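Local coordinates for B-type Cna protein (Enterococcus faecium, PDB 6FWY) that is of unknown function but, as a cell-surface thioester domain, probably helps the bacterium attach covalently to host molecules through an internal thioester bond, at residues Trp111-Asn116 and Lys143-Ala148; Asp76-Met81 and Asp257-Ile262; Trp103-Leu108 and Ala135-Ala140. All coordinates share one frame; numbering follows the deposited sequence.

Interaction 1: residues Trp111-Asn116 and Lys143-Ala148; sequences WVLAGN and KIYDYA
The branched side chains of V112 and L113 meet the Y145 ring between the end of one helix and the side of another. The first touch is V112 CG1 against Y145 CE1, 3.6 Å apart, with the same methyl lying 3.7 Å from Y145 OH; the valine therefore packs along the phenol end of the ring, and the two side chains cross at about a right angle. L113 and Y145 slide past each other in opposite directions, L113 CD2 lying 4.1 Å from Y145 CE1. Both methyls approach that ring obliquely. The second leucine branch turns to the next helical turn, where L113 CD1 sits 4.1 Å from A148 CB, so that one forked side chain touches both a ring and a methyl.

The torsion of Y145 accounts for its reach. With CG swung away from its own backbone N (chi1 -174°), Y145 sends its ring to a helix whose nearest CA, that of L113, is still 8.5 Å from Y145 CA. No hydrogen bond joins the segments: the contact is entirely apolar. Just beyond it the chain turns away through a Schellman motif, in which G115, with positive phi (86°), lets G115 N bond to V112 O and N116 N to W111 O.

Further out, the Y145 ring meets that of F141, one turn earlier in its own helix, with the planes nearly parallel, and Y145 touches V109 and V119, while N116 ND2 bonds to M53 O in the loop after strand 49-52. W111 faces strand 32-44 at M37 and S39. Helix 76-84 meets both segments, L113 resting on E77 and F78 and A148 O accepting a hydrogen bond from R80 NH2, so three helices close round this corner of the thioester domain.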
loop_
_atom_site.group_PDB
_atom_site.type_symbol
_atom_site.label_atom_id
_atom_site.label_comp_id
_atom_site.label_asym_id
_atom_site.label_seq_id
_atom_site.Cartn_x
_atom_site.Cartn_y
_atom_site.Cartn_z
ATOM N N TRP A 111 8.179 -15.124 -7.516
ATOM C CA TRP A 111 8.429 -16.536 -7.223
ATOM C C TRP A 111 9.519 -16.716 -6.158
ATOM O O TRP A 111 9.372 -17.520 -5.254
ATOM C CB TRP A 111 8.799 -17.313 -8.490
ATOM C CG TRP A 111 7.640 -17.703 -9.396
ATOM C CD1 TRP A 111 6.368 -18.065 -9.015
ATOM C CD2 TRP A 111 7.672 -17.821 -10.818
ATOM N NE1 TRP A 111 5.631 -18.403 -10.104
ATOM C CE2 TRP A 111 6.392 -18.255 -11.227
ATOM C CE3 TRP A 111 8.646 -17.592 -11.787
ATOM C CZ2 TRP A 111 6.062 -18.456 -12.572
ATOM C CZ3 TRP A 111 8.332 -17.818 -13.118
ATOM C CH2 TRP A 111 7.058 -18.233 -13.502
ATOM N N VAL A 112 10.592 -15.938 -6.277
ATOM C CA VAL A 112 11.705 -15.967 -5.325
ATOM C C VAL A 112 11.272 -15.446 -3.960
ATOM O O VAL A 112 11.500 -16.094 -2.958
ATOM C CB VAL A 112 12.914 -15.180 -5.864
ATOM C CG1 VAL A 112 14.026 -15.070 -4.814
ATOM C CG2 VAL A 112 13.449 -15.866 -7.119
ATOM N N LEU A 113 10.601 -14.299 -3.922
ATOM C CA LEU A 113 10.087 -13.739 -2.660
ATOM C C LEU A 113 9.135 -14.676 -1.946
ATOM O O LEU A 113 9.138 -14.737 -0.733
ATOM C CB LEU A 113 9.398 -12.372 -2.877
ATOM C CG LEU A 113 10.242 -11.168 -3.309
ATOM C CD1 LEU A 113 9.366 -9.916 -3.384
ATOM C CD2 LEU A 113 11.397 -10.933 -2.345
ATOM N N ALA A 114 8.326 -15.404 -2.703
ATOM C CA ALA A 114 7.386 -16.378 -2.134
ATOM C C ALA A 114 8.058 -17.692 -1.698
ATOM O O ALA A 114 7.422 -18.550 -1.120
ATOM C CB ALA A 114 6.254 -16.657 -3.111
ATOM N N GLY A 115 9.343 -17.844 -1.986
ATOM C CA GLY A 115 10.126 -18.982 -1.509
ATOM C C GLY A 115 10.063 -20.225 -2.393
ATOM O O GLY A 115 10.388 -21.310 -1.936
ATOM N N ASN A 116 9.660 -20.074 -3.649
ATOM C CA ASN A 116 9.494 -21.213 -4.546
ATOM C C ASN A 116 10.862 -21.868 -4.918
ATOM O O ASN A 116 10.953 -23.069 -5.103
ATOM C CB ASN A 116 8.805 -20.787 -5.823
ATOM C CG ASN A 116 7.386 -20.308 -5.605
ATOM O OD1 ASN A 116 6.877 -19.683 -6.490
ATOM N ND2 ASN A 116 6.836 -20.394 -4.408
ATOM N N LYS A 143 17.538 -5.663 -10.734
ATOM C CA LYS A 143 17.093 -4.336 -10.323
ATOM C C LYS A 143 15.892 -4.461 -9.381
ATOM O O LYS A 143 15.916 -3.941 -8.283
ATOM C CB LYS A 143 16.728 -3.479 -11.536
ATOM C CG LYS A 143 16.455 -2.020 -11.179
ATOM C CD LYS A 143 16.367 -1.130 -12.406
ATOM C CE LYS A 143 15.372 0.033 -12.227
ATOM N NZ LYS A 143 15.989 1.225 -11.603
ATOM N N ILE A 144 14.858 -5.167 -9.816
ATOM C CA ILE A 144 13.604 -5.257 -9.050
ATOM C C ILE A 144 13.845 -5.977 -7.718
ATOM O O ILE A 144 13.387 -5.520 -6.667
ATOM C CB ILE A 144 12.473 -5.941 -9.861
ATOM C CG1 ILE A 144 12.155 -5.143 -11.142
ATOM C CG2 ILE A 144 11.192 -6.071 -9.038
ATOM C CD1 ILE A 144 11.445 -5.988 -12.207
ATOM N N TYR A 145 14.573 -7.092 -7.763
ATOM C CA TYR A 145 14.845 -7.896 -6.570
ATOM C C TYR A 145 15.643 -7.098 -5.532
ATOM O O TYR A 145 15.280 -7.056 -4.360
ATOM C CB TYR A 145 15.583 -9.170 -6.968
ATOM C CG TYR A 145 15.809 -10.155 -5.864
ATOM C CD1 TYR A 145 14.746 -10.726 -5.204
ATOM C CD2 TYR A 145 17.094 -10.542 -5.496
ATOM C CE1 TYR A 145 14.937 -11.655 -4.185
ATOM C CE2 TYR A 145 17.303 -11.488 -4.496
ATOM C CZ TYR A 145 16.208 -12.025 -3.836
ATOM O OH TYR A 145 16.361 -12.949 -2.833
ATOM N N ASP A 146 16.714 -6.443 -5.975
ATOM C CA ASP A 146 17.511 -5.596 -5.096
ATOM C C ASP A 146 16.641 -4.554 -4.375
ATOM O O ASP A 146 16.762 -4.369 -3.170
ATOM C CB ASP A 146 18.627 -4.912 -5.885
ATOM C CG ASP A 146 19.608 -4.139 -4.988
ATOM O OD1 ASP A 146 19.870 -4.580 -3.841
ATOM O OD2 ASP A 146 20.095 -3.052 -5.390
ATOM N N TYR A 147 15.748 -3.905 -5.122
ATOM C CA TYR A 147 14.839 -2.928 -4.546
ATOM C C TYR A 147 13.853 -3.584 -3.554
ATOM O O TYR A 147 13.648 -3.081 -2.455
ATOM C CB TYR A 147 14.103 -2.159 -5.647
ATOM C CG TYR A 147 13.128 -1.141 -5.106
ATOM C CD1 TYR A 147 13.581 -0.029 -4.391
ATOM C CD2 TYR A 147 11.754 -1.299 -5.283
ATOM C CE1 TYR A 147 12.699 0.901 -3.880
ATOM C CE2 TYR A 147 10.867 -0.371 -4.767
ATOM C CZ TYR A 147 11.340 0.726 -4.075
ATOM O OH TYR A 147 10.450 1.634 -3.566
ATOM N N ALA A 148 13.274 -4.719 -3.931
ATOM C CA ALA A 148 12.352 -5.448 -3.055
ATOM C C ALA A 148 12.987 -5.891 -1.728
ATOM O O ALA A 148 12.392 -5.694 -0.671
ATOM C CB ALA A 148 11.763 -6.632 -3.786
#

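Interaction 2: residues Asp76-Met81 and Asp257-Ile262; sequences DEFYRM and DAVVMI
V259 and M261, two residues apart on a beta strand, meet F78, Y79 and M81 of a helix laid across it: an example of helix-on-sheet packing within the thioester-domain fold. The axes of helix 76-81 and strand 258-262 run 9.4 Å apart at closest approach and cross at -70°.

The strand segment begins at D257, which is tied to its surroundings and not to the helix. Its backbone bonds to M53, its N donates to D54 OD2, and its OD1 accepts G251 N. This places the start of the strand beside strand 49-52, which carries C52; in this family the thioester joins such a cysteine to a glutamine, and the sequence suggests that the partner probably lies immediately before D257.

At V259 the side chain turns to the helix. V259 CG1, held between the backbone N and the carbonyl carbon (chi1 63°), lies 3.9 Å from F78 CD1 and nearly as close to the adjacent ring carbon, meeting the ring obliquely. The same methyl is approached from a later turn by M81 CE, at 4.3 Å. One branch of a valine thus serves two helix residues, and F82 of the same helix adds a further touch. V260 points away from the helix and touches F249 of strand 231-250, in the alternation expected of a strand.

The end of M261 reaches the helix; its side chain also touches P246 and F82. Y79 starts out pointing from the strand, but its ring comes back, also touching P155 in the loop after helix 131-150. Bends at chi2 and chi3 of M261 carry its terminal methyl to the tyrosine: M261 CE rests 3.9 Å from Y79 CD1 and 4.0 Å from Y79 CE1.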
loop_
_atom_site.group_PDB
_atom_site.type_symbol
_atom_site.label_atom_id
_atom_site.label_comp_id
_atom_site.label_asym_id
_atom_site.label_seq_id
_atom_site.Cartn_x
_atom_site.Cartn_y
_atom_site.Cartn_z
ATOM N N ASP A 76 6.375 -5.831 3.020
ATOM C CA ASP A 76 7.023 -4.680 2.407
ATOM C C ASP A 76 7.831 -5.060 1.157
ATOM O O ASP A 76 7.934 -4.274 0.211
ATOM C CB ASP A 76 7.903 -3.955 3.432
ATOM C CG ASP A 76 7.094 -3.278 4.547
ATOM O OD1 ASP A 76 5.831 -3.173 4.421
ATOM O OD2 ASP A 76 7.719 -2.870 5.560
ATOM N N GLU A 77 8.391 -6.261 1.144
ATOM C CA GLU A 77 9.135 -6.751 -0.025
ATOM C C GLU A 77 8.205 -6.843 -1.239
ATOM O O GLU A 77 8.553 -6.379 -2.315
ATOM C CB GLU A 77 9.806 -8.112 0.255
ATOM C CG GLU A 77 10.811 -8.092 1.409
ATOM C CD GLU A 77 11.542 -9.425 1.590
ATOM O OE1 GLU A 77 10.917 -10.493 1.388
ATOM O OE2 GLU A 77 12.760 -9.416 1.924
ATOM N N PHE A 78 7.027 -7.430 -1.052
ATOM C CA PHE A 78 6.028 -7.511 -2.120
ATOM C C PHE A 78 5.500 -6.123 -2.522
ATOM O O PHE A 78 5.297 -5.871 -3.700
ATOM C CB PHE A 78 4.880 -8.471 -1.754
ATOM C CG PHE A 78 5.201 -9.928 -1.998
ATOM C CD1 PHE A 78 5.152 -10.453 -3.287
ATOM C CD2 PHE A 78 5.596 -10.760 -0.958
ATOM C CE1 PHE A 78 5.497 -11.789 -3.532
ATOM C CE2 PHE A 78 5.941 -12.104 -1.206
ATOM C CZ PHE A 78 5.867 -12.624 -2.483
ATOM N N TYR A 79 5.296 -5.225 -1.564
ATOM C CA TYR A 79 4.935 -3.835 -1.881
ATOM C C TYR A 79 5.936 -3.246 -2.843
ATOM O O TYR A 79 5.560 -2.741 -3.884
ATOM C CB TYR A 79 4.860 -2.970 -0.612
ATOM C CG TYR A 79 4.675 -1.495 -0.899
ATOM C CD1 TYR A 79 3.433 -0.981 -1.294
ATOM C CD2 TYR A 79 5.742 -0.606 -0.781
ATOM C CE1 TYR A 79 3.271 0.376 -1.568
ATOM C CE2 TYR A 79 5.608 0.741 -1.049
ATOM C CZ TYR A 79 4.371 1.230 -1.444
ATOM O OH TYR A 79 4.228 2.556 -1.698
ATOM N N ARG A 80 7.217 -3.343 -2.493
ATOM C CA ARG A 80 8.278 -2.792 -3.322
ATOM C C ARG A 80 8.414 -3.478 -4.675
ATOM O O ARG A 80 8.746 -2.816 -5.651
ATOM C CB ARG A 80 9.605 -2.812 -2.562
ATOM C CG ARG A 80 9.678 -1.738 -1.488
ATOM C CD ARG A 80 11.084 -1.560 -0.956
ATOM N NE ARG A 80 11.540 -2.735 -0.213
ATOM C CZ ARG A 80 11.310 -2.992 1.076
ATOM N NH1 ARG A 80 10.612 -2.151 1.855
ATOM N NH2 ARG A 80 11.811 -4.120 1.595
ATOM N N MET A 81 8.140 -4.779 -4.745
ATOM C CA MET A 81 8.156 -5.480 -6.027
ATOM C C MET A 81 7.184 -4.807 -7.000
ATOM O O MET A 81 7.545 -4.563 -8.152
ATOM C CB MET A 81 7.798 -6.960 -5.864
ATOM C CG MET A 81 7.742 -7.752 -7.173
ATOM S SD MET A 81 6.936 -9.355 -6.964
ATOM C CE MET A 81 5.186 -8.885 -6.945
ATOM N N ASP A 257 -1.710 -19.461 -5.333
ATOM C CA ASP A 257 -1.956 -18.242 -4.583
ATOM C C ASP A 257 -1.463 -17.065 -5.429
ATOM O O ASP A 257 -0.500 -17.198 -6.220
ATOM C CB ASP A 257 -1.241 -18.245 -3.238
ATOM C CG ASP A 257 -1.790 -19.260 -2.268
ATOM O OD1 ASP A 257 -2.864 -19.849 -2.525
ATOM O OD2 ASP A 257 -1.158 -19.448 -1.211
ATOM N N ALA A 258 -2.112 -15.922 -5.250
ATOM C CA ALA A 258 -1.795 -14.723 -6.016
ATOM C C ALA A 258 -1.737 -13.472 -5.135
ATOM O O ALA A 258 -2.465 -13.339 -4.164
ATOM C CB ALA A 258 -2.783 -14.547 -7.156
ATOM N N VAL A 259 -0.844 -12.565 -5.504
ATOM C CA VAL A 259 -0.661 -11.297 -4.810
ATOM C C VAL A 259 -1.008 -10.174 -5.785
ATOM O O VAL A 259 -0.726 -10.261 -6.971
ATOM C CB VAL A 259 0.782 -11.139 -4.224
ATOM C CG1 VAL A 259 1.853 -11.121 -5.338
ATOM C CG2 VAL A 259 0.872 -9.899 -3.336
ATOM N N VAL A 260 -1.633 -9.126 -5.268
ATOM C CA VAL A 260 -2.156 -8.020 -6.092
ATOM C C VAL A 260 -2.326 -6.773 -5.223
ATOM O O VAL A 260 -2.617 -6.875 -4.043
ATOM C CB VAL A 260 -3.490 -8.396 -6.809
ATOM C CG1 VAL A 260 -4.581 -8.752 -5.834
ATOM C CG2 VAL A 260 -3.965 -7.294 -7.746
ATOM N N MET A 261 -2.098 -5.606 -5.821
ATOM C CA MET A 261 -2.286 -4.330 -5.161
ATOM C C MET A 261 -3.775 -4.018 -5.146
ATOM O O MET A 261 -4.418 -4.043 -6.181
ATOM C CB MET A 261 -1.526 -3.226 -5.896
ATOM C CG MET A 261 -0.008 -3.404 -5.840
ATOM S SD MET A 261 0.738 -3.197 -4.210
ATOM C CE MET A 261 0.901 -1.420 -4.169
ATOM N N ILE A 262 -4.306 -3.766 -3.956
ATOM C CA ILE A 262 -5.707 -3.379 -3.791
ATOM C C ILE A 262 -5.839 -2.070 -3.024
ATOM O O ILE A 262 -5.222 -1.887 -1.973
ATOM C CB ILE A 262 -6.518 -4.494 -3.104
ATOM C CG1 ILE A 262 -6.485 -5.746 -3.993
ATOM C CG2 ILE A 262 -7.959 -4.045 -2.841
ATOM C CD1 ILE A 262 -7.120 -6.956 -3.379
#

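Interaction 3: residues Trp103-Leu108 and Ala135-Ala140; sequences WYATQL and ARVKKA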
loop_
_atom_site.group_PDB
_atom_site.type_symbol
_atom_site.label_atom_id
_atom_site.label_comp_id
_atom_site.label_asym_id
_atom_site.label_seq_id
_atom_site.Cartn_x
_atom_site.Cartn_y
_atom_site.Cartn_z
ATOM N N TRP A 103 7.392 -7.812 -17.437
ATOM C CA TRP A 103 6.433 -8.569 -16.641
ATOM C C TRP A 103 7.030 -9.874 -16.087
ATOM O O TRP A 103 6.880 -10.163 -14.897
ATOM C CB TRP A 103 5.173 -8.874 -17.449
ATOM C CG TRP A 103 4.382 -10.029 -16.891
ATOM C CD1 TRP A 103 3.684 -10.070 -15.722
ATOM C CD2 TRP A 103 4.246 -11.311 -17.484
ATOM N NE1 TRP A 103 3.115 -11.304 -15.553
ATOM C CE2 TRP A 103 3.444 -12.090 -16.620
ATOM C CE3 TRP A 103 4.744 -11.892 -18.659
ATOM C CZ2 TRP A 103 3.106 -13.421 -16.899
ATOM C CZ3 TRP A 103 4.415 -13.211 -18.939
ATOM C CH2 TRP A 103 3.597 -13.961 -18.063
ATOM N N TYR A 104 7.703 -10.655 -16.932
ATOM C CA TYR A 104 8.265 -11.938 -16.486
ATOM C C TYR A 104 9.345 -11.752 -15.428
ATOM O O TYR A 104 9.415 -12.516 -14.451
ATOM C CB TYR A 104 8.807 -12.750 -17.667
ATOM C CG TYR A 104 9.206 -14.154 -17.291
ATOM C CD1 TYR A 104 8.261 -15.175 -17.223
ATOM C CD2 TYR A 104 10.527 -14.461 -17.013
ATOM C CE1 TYR A 104 8.627 -16.475 -16.876
ATOM C CE2 TYR A 104 10.903 -15.757 -16.673
ATOM C CZ TYR A 104 9.947 -16.751 -16.608
ATOM O OH TYR A 104 10.316 -18.021 -16.282
ATOM N N ALA A 105 10.203 -10.754 -15.632
ATOM C CA ALA A 105 11.211 -10.360 -14.634
ATOM C C ALA A 105 10.574 -10.100 -13.290
ATOM O O ALA A 105 11.096 -10.527 -12.272
ATOM C CB ALA A 105 11.965 -9.112 -15.082
ATOM N N THR A 106 9.433 -9.425 -13.295
ATOM C CA THR A 106 8.724 -9.138 -12.062
ATOM C C THR A 106 8.140 -10.432 -11.466
ATOM O O THR A 106 8.229 -10.643 -10.264
ATOM C CB THR A 106 7.642 -8.037 -12.259
ATOM O OG1 THR A 106 8.183 -6.950 -13.016
ATOM C CG2 THR A 106 7.182 -7.503 -10.948
ATOM N N GLN A 107 7.568 -11.290 -12.300
ATOM C CA GLN A 107 7.042 -12.587 -11.842
ATOM C C GLN A 107 8.162 -13.468 -11.248
ATOM O O GLN A 107 7.933 -14.223 -10.305
ATOM C CB GLN A 107 6.319 -13.310 -12.993
ATOM C CG GLN A 107 5.821 -14.729 -12.704
ATOM C CD GLN A 107 4.860 -14.779 -11.529
ATOM O OE1 GLN A 107 3.716 -14.376 -11.644
ATOM N NE2 GLN A 107 5.331 -15.274 -10.394
ATOM N N LEU A 108 9.362 -13.357 -11.810
ATOM C CA LEU A 108 10.510 -14.098 -11.297
ATOM C C LEU A 108 10.832 -13.646 -9.862
ATOM O O LEU A 108 10.994 -14.467 -8.976
ATOM C CB LEU A 108 11.694 -13.918 -12.252
ATOM C CG LEU A 108 12.940 -14.779 -12.081
ATOM C CD1 LEU A 108 12.638 -16.283 -12.024
ATOM C CD2 LEU A 108 13.839 -14.437 -13.263
ATOM N N ALA A 135 19.360 -12.142 -20.815
ATOM C CA ALA A 135 20.196 -11.168 -20.097
ATOM C C ALA A 135 19.460 -9.854 -19.740
ATOM O O ALA A 135 19.686 -9.286 -18.664
ATOM C CB ALA A 135 21.464 -10.870 -20.894
ATOM N N ARG A 136 18.603 -9.371 -20.634
ATOM C CA ARG A 136 17.724 -8.236 -20.306
ATOM C C ARG A 136 16.787 -8.595 -19.149
ATOM O O ARG A 136 16.631 -7.822 -18.209
ATOM C CB ARG A 136 16.917 -7.795 -21.529
ATOM C CG ARG A 136 17.738 -7.058 -22.572
ATOM C CD ARG A 136 16.856 -6.383 -23.602
ATOM N NE ARG A 136 16.060 -7.351 -24.357
ATOM C CZ ARG A 136 16.407 -7.906 -25.524
ATOM N NH1 ARG A 136 17.564 -7.619 -26.109
ATOM N NH2 ARG A 136 15.586 -8.782 -26.107
ATOM N N VAL A 137 16.210 -9.795 -19.204
ATOM C CA VAL A 137 15.388 -10.297 -18.097
ATOM C C VAL A 137 16.177 -10.382 -16.778
ATOM O O VAL A 137 15.688 -9.939 -15.724
ATOM C CB VAL A 137 14.716 -11.649 -18.447
ATOM C CG1 VAL A 137 14.041 -12.273 -17.233
ATOM C CG2 VAL A 137 13.705 -11.450 -19.554
ATOM N N LYS A 138 17.398 -10.922 -16.850
ATOM C CA LYS A 138 18.283 -10.992 -15.685
ATOM C C LYS A 138 18.583 -9.603 -15.077
ATOM O O LYS A 138 18.533 -9.424 -13.864
ATOM C CB LYS A 138 19.594 -11.675 -16.071
ATOM C CG LYS A 138 20.499 -11.969 -14.900
ATOM C CD LYS A 138 21.710 -12.806 -15.299
ATOM C CE LYS A 138 22.459 -13.182 -14.042
ATOM N NZ LYS A 138 23.847 -13.609 -14.341
ATOM N N LYS A 139 18.916 -8.653 -15.939
ATOM C CA LYS A 139 19.171 -7.268 -15.542
ATOM C C LYS A 139 17.933 -6.649 -14.856
ATOM O O LYS A 139 18.045 -6.084 -13.767
ATOM C CB LYS A 139 19.588 -6.453 -16.775
ATOM C CG LYS A 139 20.174 -5.081 -16.469
ATOM C CD LYS A 139 20.255 -4.208 -17.713
ATOM C CE LYS A 139 20.613 -2.777 -17.376
ATOM N NZ LYS A 139 21.944 -2.402 -17.916
ATOM N N ALA A 140 16.768 -6.792 -15.481
ATOM C CA ALA A 140 15.498 -6.340 -14.881
ATOM C C ALA A 140 15.192 -7.005 -13.543
ATOM O O ALA A 140 14.849 -6.313 -12.581
ATOM C CB ALA A 140 14.331 -6.549 -15.845
#
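A105 and V137 mark the tight crossing of two helices, a helix–helix packing inside the thioester domain in which the alanines A105 and A140 allow close approach. The axes of segments 103-108 and 135-140 pass 8.7 Å apart at -52°, an angle in keeping with ridges-into-grooves packing, and the CA atoms of A105 and V137 come within 5.4 Å.

The contacts between the segments are apolar and buried. A105 CB lies 3.9 Å from V137 O, so its methyl is set against the backbone of the facing helix itself as well as its side chains. V137 carries CG1 opposite its own backbone N (chi1 171°), which directs this methyl to the ring of Y104; there it meets the ring edge, near its plane, with V137 CG1 4.1 Å from Y104 CD2.

Polar groups tie the helices to their surroundings and, outside these segments' own contact, to each other. Y104 OH bonds to M37 O on strand 32-44, holding the far end of the ring. Q107 OE1 accepts C52 N; in this family a TQ motif at such a place accompanies the thioester cysteine, so Q107 probably helps to position it. On the other helix, R136 NE forms a salt bridge with E101 OE1, a second tie between the helices, and K138 makes a cation-pi contact with W124. Tightest of the apolar contacts is methyl on methyl: A105 CB stands 3.6 Å from A140 CB.

Overall arrangement
From the N terminus, the chain first lays down 76-81, whose partner 257-262 arrives after 175 intervening residues; interaction 2 thus closes the long loop that contains both other contacts. Within it, helix 99-113 supplies 103-108 and then 111-116, and helix 131-150 supplies 135-140 and then 143-148. Interactions 3 and 1 each close a loop of 26 residues between their segments. The segments alternate, so these two contacts cross and join the same two helices at points 11 Å apart between centres, tightly in interaction 3 and more loosely in interaction 1. Helix 76-84 links the levels, touching both the helix pair and strand 258-277, and so ties the helical part to the large antiparallel sheet.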